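Local coordinates for decapping and exoribonuclease protein 1 (Kluyveromyces lactis, PDB 4GPS) that removes NAD and m7G caps from the 5' ends of RNAs and degrades RNA from the 5' end, using a divalent metal cation, at residues L102-S107 with Y164-K169; T118-S123 with L341-I346; M202-Q205 with N209-I212. One frame throughout, in Å; residues are numbered along the deposited sequence.

Contact 1 (L102-S107 with Y164-K169); sequences LWNEAS and YQRYEK
The guanidinium of Arg-166 lies flat on the indole of Trp-103, a stacked cation-pi contact that here joins the end of strand 100-103 to helix 156-167. The two planes are only 12° apart, and CZ of Arg-166 stands 3.8 Å from the centroid of the Trp-103 five-membered ring. NH1 covers the pyrrole side most closely, 3.3 Å from CD1 of Trp-103. The aliphatic part of the same side chain adds a CH-pi contact, since Arg-166 CD sits over the six-membered ring, 3.5 Å from its centroid and 7° off the normal. One arginine thus spans both rings, charge over one and methylene over the other. The bend at chi3 (107°) turns NE and the guanidinium along the ring face on which CD already rests.

The polar part runs through water. A single water lies in the guanidinium plane, at its edge, and accepts from NH2 of Arg-166 at 3.0 Å and, weakly, from ND2 of Asn-104 at 3.1 Å. The Asn-104 amide is also held by His-90 and by the backbone N of Asn-91.

Trp-103 ends the strand 100-103, which pairs with strand 86-95, and its indole also touches Glu-162 and Ala-163. The contact therefore lays the end of this strand pair against the C-terminal part of helix 156-167.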
ATOM      1  N   LEU A 102      19.796   5.305  -7.830  1.00 50.52           N
ATOM      2  CA  LEU A 102      20.950   4.918  -7.034  1.00 46.53           C
ATOM      3  C   LEU A 102      20.460   3.740  -6.203  1.00 45.78           C
ATOM      4  O   LEU A 102      19.533   3.877  -5.402  1.00 48.00           O
ATOM      5  CB  LEU A 102      21.397   6.068  -6.129  1.00 45.35           C
ATOM      6  CG  LEU A 102      21.731   7.335  -6.908  1.00 49.50           C
ATOM      7  CD1 LEU A 102      22.160   8.425  -5.946  1.00 47.85           C
ATOM      8  CD2 LEU A 102      22.835   7.041  -7.900  1.00 51.44           C
ATOM      9  N   TRP A 103      21.081   2.585  -6.382  1.00 42.77           N
ATOM     10  CA  TRP A 103      20.657   1.406  -5.654  1.00 44.00           C
ATOM     11  C   TRP A 103      21.333   1.139  -4.326  1.00 50.42           C
ATOM     12  O   TRP A 103      22.520   1.423  -4.141  1.00 51.87           O
ATOM     13  CB  TRP A 103      20.836   0.141  -6.506  1.00 42.48           C
ATOM     14  CG  TRP A 103      19.977   0.105  -7.726  1.00 43.42           C
ATOM     15  CD1 TRP A 103      20.261   0.648  -8.937  1.00 42.85           C
ATOM     16  CD2 TRP A 103      18.661  -0.458  -7.830  1.00 43.07           C
ATOM     17  NE1 TRP A 103      19.207   0.457  -9.795  1.00 49.78           N
ATOM     18  CE2 TRP A 103      18.211  -0.219  -9.139  1.00 46.77           C
ATOM     19  CE3 TRP A 103      17.821  -1.138  -6.936  1.00 44.05           C
ATOM     20  CZ2 TRP A 103      16.952  -0.634  -9.586  1.00 44.94           C
ATOM     21  CZ3 TRP A 103      16.583  -1.545  -7.368  1.00 45.13           C
ATOM     22  CH2 TRP A 103      16.156  -1.296  -8.689  1.00 47.24           C
ATOM     23  N   ASN A 104      20.539   0.588  -3.408  1.00 46.70           N
ATOM     24  CA  ASN A 104      20.992   0.154  -2.108  1.00 49.54           C
ATOM     25  C   ASN A 104      21.980   1.035  -1.342  1.00 51.44           C
ATOM     26  O   ASN A 104      21.618   2.126  -0.915  1.00 52.65           O
ATOM     27  CB  ASN A 104      21.512  -1.288  -2.275  1.00 44.54           C
ATOM     28  CG  ASN A 104      20.442  -2.211  -2.861  1.00 48.06           C
ATOM     29  OD1 ASN A 104      19.316  -2.271  -2.346  1.00 50.69           O
ATOM     30  ND2 ASN A 104      20.772  -2.914  -3.933  1.00 42.31           N
ATOM     31  N   GLU A 105      23.212   0.567  -1.154  1.00 56.61           N
ATOM     32  CA  GLU A 105      24.223   1.342  -0.409  1.00 60.19           C
ATOM     33  C   GLU A 105      24.480   2.714  -1.042  1.00 56.11           C
ATOM     34  O   GLU A 105      25.054   3.596  -0.414  1.00 57.17           O
ATOM     35  CB  GLU A 105      25.548   0.560  -0.299  1.00 61.93           C
ATOM     36  CG  GLU A 105      26.089   0.064  -1.642  1.00 72.19           C
ATOM     37  CD  GLU A 105      27.476  -0.581  -1.537  1.00 78.31           C
ATOM     38  OE1 GLU A 105      28.493   0.096  -1.835  1.00 79.09           O
ATOM     39  OE2 GLU A 105      27.552  -1.773  -1.151  1.00 79.83           O
ATOM     40  N   ALA A 106      24.028   2.896  -2.276  1.00 49.92           N
ATOM     41  CA  ALA A 106      24.210   4.166  -2.957  1.00 46.77           C
ATOM     42  C   ALA A 106      23.004   5.085  -2.832  1.00 50.79           C
ATOM     43  O   ALA A 106      23.115   6.276  -3.138  1.00 48.42           O
ATOM     44  CB  ALA A 106      24.515   3.936  -4.448  1.00 42.58           C
ATOM     45  N   SER A 107      21.855   4.549  -2.399  1.00 50.75           N
ATOM     46  CA  SER A 107      20.647   5.375  -2.278  1.00 51.37           C
ATOM     47  C   SER A 107      20.675   6.323  -1.072  1.00 52.32           C
ATOM     48  O   SER A 107      21.389   6.099  -0.072  1.00 50.59           O
ATOM     49  CB  SER A 107      19.402   4.494  -2.191  1.00 49.92           C
ATOM     50  OG  SER A 107      19.354   3.812  -0.945  1.00 48.63           O
ATOM     51  N   TYR A 164      13.026  -5.989 -10.899  1.00 37.90           N
ATOM     52  CA  TYR A 164      12.752  -7.383 -11.238  1.00 39.54           C
ATOM     53  C   TYR A 164      13.987  -8.017 -11.851  1.00 46.01           C
ATOM     54  O   TYR A 164      14.358  -9.134 -11.520  1.00 47.99           O
ATOM     55  CB  TYR A 164      11.627  -7.499 -12.253  1.00 37.71           C
ATOM     56  CG  TYR A 164      11.249  -8.933 -12.570  1.00 39.51           C
ATOM     57  CD1 TYR A 164      10.432  -9.663 -11.695  1.00 38.42           C
ATOM     58  CD2 TYR A 164      11.711  -9.566 -13.725  1.00 39.83           C
ATOM     59  CE1 TYR A 164      10.096 -10.962 -11.961  1.00 35.34           C
ATOM     60  CE2 TYR A 164      11.377 -10.889 -13.999  1.00 44.01           C
ATOM     61  CZ  TYR A 164      10.565 -11.578 -13.105  1.00 40.97           C
ATOM     62  OH  TYR A 164      10.219 -12.867 -13.350  1.00 37.25           O
ATOM     63  N   GLN A 165      14.612  -7.306 -12.776  1.00 48.71           N
ATOM     64  CA  GLN A 165      15.807  -7.817 -13.421  1.00 49.37           C
ATOM     65  C   GLN A 165      16.913  -8.081 -12.391  1.00 48.25           C
ATOM     66  O   GLN A 165      17.638  -9.053 -12.508  1.00 49.57           O
ATOM     67  CB  GLN A 165      16.259  -6.807 -14.470  1.00 53.76           C
ATOM     68  CG  GLN A 165      17.700  -6.894 -14.909  1.00 64.86           C
ATOM     69  CD  GLN A 165      17.980  -5.973 -16.101  1.00 72.90           C
ATOM     70  OE1 GLN A 165      17.399  -6.159 -17.184  1.00 77.13           O
ATOM     71  NE2 GLN A 165      18.857  -4.971 -15.908  1.00 65.20           N
ATOM     72  N   ARG A 166      17.028  -7.229 -11.375  1.00 45.43           N
ATOM     73  CA  ARG A 166      18.062  -7.391 -10.367  1.00 44.69           C
ATOM     74  C   ARG A 166      17.807  -8.515  -9.402  1.00 45.82           C
ATOM     75  O   ARG A 166      18.746  -9.024  -8.794  1.00 51.77           O
ATOM     76  CB  ARG A 166      18.195  -6.153  -9.503  1.00 47.39           C
ATOM     77  CG  ARG A 166      19.036  -5.058  -9.990  1.00 53.80           C
ATOM     78  CD  ARG A 166      18.986  -3.996  -8.899  1.00 64.01           C
ATOM     79  NE  ARG A 166      20.224  -3.883  -8.133  1.00 60.13           N
ATOM     80  CZ  ARG A 166      21.271  -3.157  -8.518  1.00 56.63           C
ATOM     81  NH1 ARG A 166      21.240  -2.472  -9.663  1.00 50.47           N
ATOM     82  NH2 ARG A 166      22.349  -3.110  -7.747  1.00 62.76           N
ATOM     83  N   TYR A 167      16.542  -8.865  -9.217  1.00 42.77           N
ATOM     84  CA  TYR A 167      16.170  -9.894  -8.256  1.00 42.11           C
ATOM     85  C   TYR A 167      15.693 -11.205  -8.861  1.00 44.19           C
ATOM     86  O   TYR A 167      15.455 -12.164  -8.153  1.00 47.98           O
ATOM     87  CB  TYR A 167      15.059  -9.347  -7.361  1.00 43.70           C
ATOM     88  CG  TYR A 167      14.815 -10.150  -6.105  1.00 45.49           C
ATOM     89  CD1 TYR A 167      15.684 -10.051  -5.026  1.00 45.01           C
ATOM     90  CD2 TYR A 167      13.734 -11.034  -6.007  1.00 46.83           C
ATOM     91  CE1 TYR A 167      15.495 -10.816  -3.868  1.00 49.79           C
ATOM     92  CE2 TYR A 167      13.526 -11.803  -4.839  1.00 49.41           C
ATOM     93  CZ  TYR A 167      14.415 -11.683  -3.780  1.00 50.35           C
ATOM     94  OH  TYR A 167      14.232 -12.411  -2.627  1.00 57.45           O
ATOM     95  N   GLU A 168      15.552 -11.258 -10.170  1.00 47.22           N
ATOM     96  CA  GLU A 168      15.004 -12.446 -10.799  1.00 52.31           C
ATOM     97  C   GLU A 168      15.690 -13.761 -10.491  1.00 49.72           C
ATOM     98  O   GLU A 168      15.036 -14.775 -10.289  1.00 52.92           O
ATOM     99  CB  GLU A 168      14.926 -12.220 -12.303  1.00 53.54           C
ATOM    100  CG  GLU A 168      15.717 -13.159 -13.121  1.00 60.12           C
ATOM    101  CD  GLU A 168      15.472 -12.867 -14.552  1.00 70.23           C
ATOM    102  OE1 GLU A 168      14.353 -13.191 -15.025  1.00 72.40           O
ATOM    103  OE2 GLU A 168      16.380 -12.285 -15.192  1.00 73.87           O
ATOM    104  N   LYS A 169      17.007 -13.733 -10.483  1.00 47.42           N
ATOM    105  CA  LYS A 169      17.784 -14.908 -10.183  1.00 51.26           C
ATOM    106  C   LYS A 169      17.443 -15.456  -8.804  1.00 46.40           C
ATOM    107  O   LYS A 169      17.600 -16.640  -8.554  1.00 48.98           O
ATOM    108  CB  LYS A 169      19.277 -14.570 -10.249  1.00 58.34           C
ATOM    109  CG  LYS A 169      19.673 -13.967 -11.586  1.00 74.15           C
ATOM    110  CD  LYS A 169      21.156 -14.131 -11.897  1.00 81.65           C
ATOM    111  CE  LYS A 169      21.402 -15.425 -12.671  1.00 85.66           C
ATOM    112  NZ  LYS A 169      20.450 -15.544 -13.825  1.00 83.77           N
TER
HETATM  113  O   HOH W   1      23.195  -4.468  -5.152  1.00 56.70           O

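Contact 2 (T118-S123 with L341-I346); sequences TYIKDS and LKAYKI
Tyr-119 has its CG anti to the backbone N (chi1 173°), which carries the ring from the helix towards Leu-341, while Ile-120 holds CG2 anti to its own N and brings that methyl to Ala-343. The two residues are the touching part of helix 114-122, which packs on strand 338-344 in the PD-(D/E)XK nuclease fold of the DXO family. Leu-341 and Ala-343, two positions apart on the strand, both direct their side chains at the helix, and Lys-342 between them points away: the alternation of a beta strand meets consecutive positions of a helix.

The apolar contacts are few. CG2 of Ile-120 lies 3.8 Å from CB of Ala-343, and CE2 of Tyr-119 is 3.9 Å from CB of Leu-341. Ile-120 also rests on Leu-327 of the adjacent strand 325-331, and the Tyr-119 ring stacks with Trp-125. The Leu-341 side chain is about 7 Å from that of the metal-binding Ile-294, which places the Leu-341 end of the contact near the metal site.

At the phenol end, a water 2.6 Å from OH of Tyr-119 accepts from the backbone N of Leu-341 at 2.9 Å, and the carbonyl O of Leu-341 meets the ring edge in plane, 3.4 Å from CE2 of Tyr-119.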
ATOM      1  N   THR A 118      12.489  12.399  17.936  1.00 49.27           N
ATOM      2  CA  THR A 118      12.570  12.606  19.386  1.00 51.03           C
ATOM      3  C   THR A 118      11.145  12.764  19.973  1.00 49.76           C
ATOM      4  O   THR A 118      10.827  12.213  21.025  1.00 46.94           O
ATOM      5  CB  THR A 118      13.439  13.868  19.728  1.00 52.16           C
ATOM      6  OG1 THR A 118      14.819  13.606  19.399  1.00 48.48           O
ATOM      7  CG2 THR A 118      13.305  14.242  21.222  1.00 49.31           C
ATOM      8  N   TYR A 119      10.295  13.524  19.296  1.00 45.90           N
ATOM      9  CA  TYR A 119       8.942  13.671  19.759  1.00 45.19           C
ATOM     10  C   TYR A 119       8.270  12.304  19.813  1.00 50.38           C
ATOM     11  O   TYR A 119       7.535  12.022  20.737  1.00 48.40           O
ATOM     12  CB  TYR A 119       8.136  14.541  18.818  1.00 47.07           C
ATOM     13  CG  TYR A 119       6.673  14.574  19.202  1.00 49.88           C
ATOM     14  CD1 TYR A 119       6.245  15.231  20.374  1.00 49.57           C
ATOM     15  CD2 TYR A 119       5.710  13.947  18.410  1.00 47.50           C
ATOM     16  CE1 TYR A 119       4.886  15.257  20.736  1.00 45.06           C
ATOM     17  CE2 TYR A 119       4.351  13.970  18.766  1.00 47.18           C
ATOM     18  CZ  TYR A 119       3.958  14.619  19.919  1.00 46.44           C
ATOM     19  OH  TYR A 119       2.635  14.610  20.261  1.00 52.63           O
ATOM     20  N   ILE A 120       8.502  11.463  18.806  1.00 49.47           N
ATOM     21  CA  ILE A 120       7.877  10.149  18.778  1.00 48.36           C
ATOM     22  C   ILE A 120       8.383   9.255  19.901  1.00 51.93           C
ATOM     23  O   ILE A 120       7.603   8.526  20.518  1.00 49.77           O
ATOM     24  CB  ILE A 120       8.127   9.450  17.419  1.00 49.19           C
ATOM     25  CG1 ILE A 120       7.288  10.127  16.332  1.00 46.84           C
ATOM     26  CG2 ILE A 120       7.797   7.948  17.506  1.00 49.18           C
ATOM     27  CD1 ILE A 120       7.694   9.748  14.938  1.00 41.48           C
ATOM     28  N   LYS A 121       9.687   9.321  20.168  1.00 51.67           N
ATOM     29  CA  LYS A 121      10.308   8.509  21.213  1.00 52.35           C
ATOM     30  C   LYS A 121       9.934   8.886  22.639  1.00 53.10           C
ATOM     31  O   LYS A 121       9.737   8.016  23.486  1.00 53.53           O
ATOM     32  CB  LYS A 121      11.836   8.567  21.073  1.00 58.43           C
ATOM     33  CG  LYS A 121      12.629   8.002  22.269  1.00 61.06           C
ATOM     34  CD  LYS A 121      14.140   8.120  22.018  1.00 64.20           C
ATOM     35  CE  LYS A 121      14.953   7.852  23.281  1.00 71.00           C
ATOM     36  NZ  LYS A 121      14.682   8.821  24.400  1.00 72.43           N
ATOM     37  N   ASP A 122       9.838  10.180  22.915  1.00 52.99           N
ATOM     38  CA  ASP A 122       9.528  10.635  24.265  1.00 54.78           C
ATOM     39  C   ASP A 122       8.056  10.930  24.463  1.00 54.73           C
ATOM     40  O   ASP A 122       7.616  11.104  25.583  1.00 59.05           O
ATOM     41  CB  ASP A 122      10.333  11.905  24.612  1.00 55.49           C
ATOM     42  CG  ASP A 122      11.862  11.677  24.593  1.00 63.94           C
ATOM     43  OD1 ASP A 122      12.298  10.531  24.913  1.00 64.44           O
ATOM     44  OD2 ASP A 122      12.620  12.648  24.277  1.00 61.03           O
ATOM     45  N   SER A 123       7.301  10.978  23.379  1.00 53.75           N
ATOM     46  CA  SER A 123       5.891  11.336  23.436  1.00 57.26           C
ATOM     47  C   SER A 123       5.752  12.805  23.923  1.00 58.18           C
ATOM     48  O   SER A 123       4.724  13.209  24.464  1.00 62.91           O
ATOM     49  CB  SER A 123       5.124  10.355  24.343  1.00 55.92           C
ATOM     50  OG  SER A 123       4.964   9.086  23.717  1.00 52.33           O
ATOM     51  N   LEU A 341       0.436  15.262  16.111  1.00 43.53           N
ATOM     52  CA  LEU A 341       1.229  14.286  15.410  1.00 43.91           C
ATOM     53  C   LEU A 341       1.114  13.038  16.271  1.00 43.30           C
ATOM     54  O   LEU A 341       1.299  13.112  17.486  1.00 47.90           O
ATOM     55  CB  LEU A 341       2.689  14.704  15.371  1.00 46.80           C
ATOM     56  CG  LEU A 341       3.138  15.595  14.237  1.00 50.17           C
ATOM     57  CD1 LEU A 341       4.656  15.817  14.373  1.00 45.91           C
ATOM     58  CD2 LEU A 341       2.791  14.935  12.919  1.00 43.14           C
ATOM     59  N   LYS A 342       0.823  11.897  15.664  1.00 41.61           N
ATOM     60  CA  LYS A 342       0.708  10.676  16.442  1.00 41.84           C
ATOM     61  C   LYS A 342       1.267   9.498  15.697  1.00 40.56           C
ATOM     62  O   LYS A 342       0.880   9.234  14.560  1.00 40.79           O
ATOM     63  CB  LYS A 342      -0.751  10.381  16.813  1.00 42.97           C
ATOM     64  CG  LYS A 342      -0.892   9.407  17.977  1.00 45.12           C
ATOM     65  CD  LYS A 342      -2.344   9.083  18.282  1.00 54.97           C
ATOM     66  CE  LYS A 342      -2.504   8.426  19.668  1.00 63.22           C
ATOM     67  NZ  LYS A 342      -1.709   7.192  19.838  1.00 57.84           N
ATOM     68  N   ALA A 343       2.178   8.787  16.351  1.00 42.20           N
ATOM     69  CA  ALA A 343       2.802   7.597  15.762  1.00 44.12           C
ATOM     70  C   ALA A 343       1.915   6.345  15.946  1.00 45.05           C
ATOM     71  O   ALA A 343       1.183   6.223  16.930  1.00 48.12           O
ATOM     72  CB  ALA A 343       4.196   7.369  16.407  1.00 36.26           C
ATOM     73  N   TYR A 344       1.961   5.423  14.992  1.00 45.40           N
ATOM     74  CA  TYR A 344       1.179   4.198  15.115  1.00 45.67           C
ATOM     75  C   TYR A 344       1.996   3.066  14.595  1.00 48.61           C
ATOM     76  O   TYR A 344       2.617   3.190  13.539  1.00 53.97           O
ATOM     77  CB  TYR A 344      -0.093   4.233  14.262  1.00 43.56           C
ATOM     78  CG  TYR A 344      -1.162   5.200  14.714  1.00 44.09           C
ATOM     79  CD1 TYR A 344      -2.162   4.805  15.584  1.00 43.76           C
ATOM     80  CD2 TYR A 344      -1.188   6.502  14.233  1.00 44.35           C
ATOM     81  CE1 TYR A 344      -3.160   5.677  15.947  1.00 41.59           C
ATOM     82  CE2 TYR A 344      -2.176   7.379  14.600  1.00 45.33           C
ATOM     83  CZ  TYR A 344      -3.163   6.962  15.456  1.00 42.51           C
ATOM     84  OH  TYR A 344      -4.140   7.854  15.842  1.00 47.23           O
ATOM     85  N   LYS A 345       2.021   1.968  15.334  1.00 46.08           N
ATOM     86  CA  LYS A 345       2.695   0.781  14.841  1.00 47.27           C
ATOM     87  C   LYS A 345       1.568   0.008  14.148  1.00 46.27           C
ATOM     88  O   LYS A 345       0.387   0.418  14.238  1.00 41.45           O
ATOM     89  CB  LYS A 345       3.310   0.003  15.992  1.00 48.50           C
ATOM     90  CG  LYS A 345       4.567   0.680  16.415  1.00 53.41           C
ATOM     91  CD  LYS A 345       5.238   0.035  17.573  1.00 55.97           C
ATOM     92  CE  LYS A 345       6.517   0.803  17.833  1.00 60.72           C
ATOM     93  NZ  LYS A 345       7.382   0.766  16.615  1.00 66.96           N
ATOM     94  N   ILE A 346       1.911  -1.067  13.443  1.00 43.68           N
ATOM     95  CA  ILE A 346       0.898  -1.839  12.725  1.00 45.19           C
ATOM     96  C   ILE A 346      -0.171  -2.378  13.687  1.00 45.66           C
ATOM     97  O   ILE A 346      -1.371  -2.323  13.389  1.00 46.81           O
ATOM     98  CB  ILE A 346       1.537  -3.015  11.943  1.00 48.62           C
ATOM     99  CG1 ILE A 346       0.488  -3.689  11.070  1.00 44.50           C
ATOM    100  CG2 ILE A 346       2.139  -4.025  12.913  1.00 51.67           C
ATOM    101  CD1 ILE A 346      -0.114  -2.750  10.097  1.00 48.68           C
TER
HETATM  102  O   HOH W   2       1.342  16.298  18.703  1.00 53.09           O

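Contact 3 (M202-Q205 with N209-I212); sequences MTVQ and NILI
Met-202 to Val-204 and Ile-210 to Ile-212 run antiparallel, with their short axes 4.5 Å apart at closest approach and their directions at 162°. They form the end of a beta hairpin. Thr-203 and Leu-211 are the hydrogen-bonded pair: Thr-203 N reaches Leu-211 O at 2.8 Å, and Leu-211 N returns to Thr-203 O at 2.9 Å. Beyond the strands, Gln-205 N donates to Asn-209 O at 3.0 Å, adding one more backbone bond at the mouth of the turn.

On one face, Met-202, Val-204, Ile-210 and Ile-212 gather. The chi3 bend of Met-202 (44°) leads CE across to CG2 of Ile-210, 3.7 Å away, while Met-202 CG runs beside CG1 of Ile-212 at 4.1 Å. Leu-388 of helix 370-393 and Phe-178 of strand 176-181 also pack against this face. The other face carries Thr-203 and Leu-211; there the Gln-205 side chain crosses that of Leu-211, and Leu-211 in turn meets helix 156-167.

A water 2.8 Å from Thr-203 OG1 donates to Leu-211 O, and OG1 is also hydrogen-bonded to Thr-399. Two donors, the Thr-203 N-H and the water, thus grip the Leu-211 carbonyl and satisfy it within a buried contact, whereas the face of Met-202, Val-204, Ile-210 and Ile-212 is apolar.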
ATOM      1  N   MET A 202      -2.614  -7.338 -16.359  1.00 44.05           N
ATOM      2  CA  MET A 202      -1.760  -8.334 -15.752  1.00 45.41           C
ATOM      3  C   MET A 202      -1.174  -9.120 -16.879  1.00 47.56           C
ATOM      4  O   MET A 202      -1.902  -9.714 -17.685  1.00 45.34           O
ATOM      5  CB  MET A 202      -2.568  -9.210 -14.791  1.00 48.35           C
ATOM      6  CG  MET A 202      -3.042  -8.403 -13.597  1.00 48.73           C
ATOM      7  SD  MET A 202      -3.810  -9.266 -12.214  1.00 50.06           S
ATOM      8  CE  MET A 202      -2.761 -10.542 -12.058  1.00 50.21           C
ATOM      9  N   THR A 203       0.155  -9.080 -16.949  1.00 44.94           N
ATOM     10  CA  THR A 203       0.896  -9.741 -17.998  1.00 44.23           C
ATOM     11  C   THR A 203       1.591 -11.018 -17.546  1.00 44.87           C
ATOM     12  O   THR A 203       2.398 -10.991 -16.620  1.00 47.44           O
ATOM     13  CB  THR A 203       1.987  -8.787 -18.602  1.00 44.69           C
ATOM     14  OG1 THR A 203       1.359  -7.626 -19.171  1.00 48.09           O
ATOM     15  CG2 THR A 203       2.789  -9.517 -19.686  1.00 39.49           C
ATOM     16  N   VAL A 204       1.281 -12.136 -18.201  1.00 43.38           N
ATOM     17  CA  VAL A 204       1.945 -13.393 -17.880  1.00 44.66           C
ATOM     18  C   VAL A 204       3.216 -13.382 -18.708  1.00 47.95           C
ATOM     19  O   VAL A 204       3.170 -13.566 -19.932  1.00 47.64           O
ATOM     20  CB  VAL A 204       1.116 -14.628 -18.296  1.00 43.71           C
ATOM     21  CG1 VAL A 204       1.946 -15.897 -18.107  1.00 37.63           C
ATOM     22  CG2 VAL A 204      -0.159 -14.707 -17.474  1.00 39.00           C
ATOM     23  N   GLN A 205       4.350 -13.164 -18.043  1.00 46.74           N
ATOM     24  CA  GLN A 205       5.626 -13.111 -18.753  1.00 48.79           C
ATOM     25  C   GLN A 205       6.062 -14.507 -19.217  1.00 53.01           C
ATOM     26  O   GLN A 205       5.546 -15.523 -18.759  1.00 51.72           O
ATOM     27  CB  GLN A 205       6.709 -12.495 -17.854  1.00 42.18           C
ATOM     28  CG  GLN A 205       6.248 -11.247 -17.112  1.00 47.27           C
ATOM     29  CD  GLN A 205       7.316 -10.669 -16.191  1.00 49.91           C
ATOM     30  OE1 GLN A 205       8.084 -11.417 -15.550  1.00 47.46           O
ATOM     31  NE2 GLN A 205       7.368  -9.329 -16.109  1.00 50.58           N
ATOM     32  N   ASN A 209       6.011 -15.656 -14.441  1.00 44.12           N
ATOM     33  CA  ASN A 209       5.714 -14.793 -13.311  1.00 45.27           C
ATOM     34  C   ASN A 209       4.751 -13.748 -13.910  1.00 42.76           C
ATOM     35  O   ASN A 209       4.693 -13.591 -15.122  1.00 45.48           O
ATOM     36  CB  ASN A 209       7.005 -14.186 -12.760  1.00 42.04           C
ATOM     37  CG  ASN A 209       7.771 -15.181 -11.934  1.00 44.82           C
ATOM     38  OD1 ASN A 209       9.016 -15.227 -11.938  1.00 41.93           O
ATOM     39  ND2 ASN A 209       7.023 -16.004 -11.208  1.00 43.06           N
ATOM     40  N   ILE A 210       3.988 -13.066 -13.073  1.00 42.64           N
ATOM     41  CA  ILE A 210       3.001 -12.100 -13.543  1.00 40.11           C
ATOM     42  C   ILE A 210       3.274 -10.646 -13.149  1.00 41.68           C
ATOM     43  O   ILE A 210       3.468 -10.317 -11.975  1.00 42.80           O
ATOM     44  CB  ILE A 210       1.598 -12.503 -13.031  1.00 42.42           C
ATOM     45  CG1 ILE A 210       1.247 -13.903 -13.545  1.00 43.07           C
ATOM     46  CG2 ILE A 210       0.557 -11.496 -13.493  1.00 41.44           C
ATOM     47  CD1 ILE A 210       0.088 -14.569 -12.852  1.00 41.75           C
ATOM     48  N   LEU A 211       3.257  -9.770 -14.146  1.00 41.30           N
ATOM     49  CA  LEU A 211       3.486  -8.357 -13.918  1.00 42.34           C
ATOM     50  C   LEU A 211       2.162  -7.628 -13.899  1.00 41.94           C
ATOM     51  O   LEU A 211       1.394  -7.733 -14.840  1.00 43.59           O
ATOM     52  CB  LEU A 211       4.350  -7.779 -15.041  1.00 43.40           C
ATOM     53  CG  LEU A 211       4.600  -6.274 -14.981  1.00 45.62           C
ATOM     54  CD1 LEU A 211       5.316  -5.920 -13.696  1.00 42.21           C
ATOM     55  CD2 LEU A 211       5.446  -5.856 -16.179  1.00 49.52           C
ATOM     56  N   ILE A 212       1.891  -6.895 -12.827  1.00 44.96           N
ATOM     57  CA  ILE A 212       0.653  -6.119 -12.717  1.00 44.22           C
ATOM     58  C   ILE A 212       0.956  -4.669 -13.091  1.00 47.27           C
ATOM     59  O   ILE A 212       2.015  -4.147 -12.724  1.00 45.87           O
ATOM     60  CB  ILE A 212       0.109  -6.122 -11.268  1.00 40.00           C
ATOM     61  CG1 ILE A 212      -0.150  -7.553 -10.811  1.00 40.58           C
ATOM     62  CG2 ILE A 212      -1.168  -5.289 -11.184  1.00 38.03           C
ATOM     63  CD1 ILE A 212      -0.794  -7.664  -9.452  1.00 41.99           C
TER
HETATM   64  O   HOH W   3       0.733  -5.924 -17.040  1.00 45.38           O

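Overall arrangement
Contact 3 is the buried one, whereas contact 1 lies at the surface and contact 2 is partly buried. Their chemistry follows this: backbone hydrogen bonds and hydrocarbon dominate contact 3, a stacked arginine with a bridging water carries contact 1, and contact 2 pairs small apolar contacts with a water-bridged phenol. Contacts 1 and 3 touch: helix 156-167, which carries one side of contact 1, also lies against the hairpin of contact 3, where Tyr-164 comes close to Asn-209 and Gln-205. Contacts 2 and 3 lie on opposite sides of the chain's centre, their centres about 39 Å apart. Strand 100-103 of contact 1 leads along the chain to helix 114-122 of contact 2, the contact nearest the metal site.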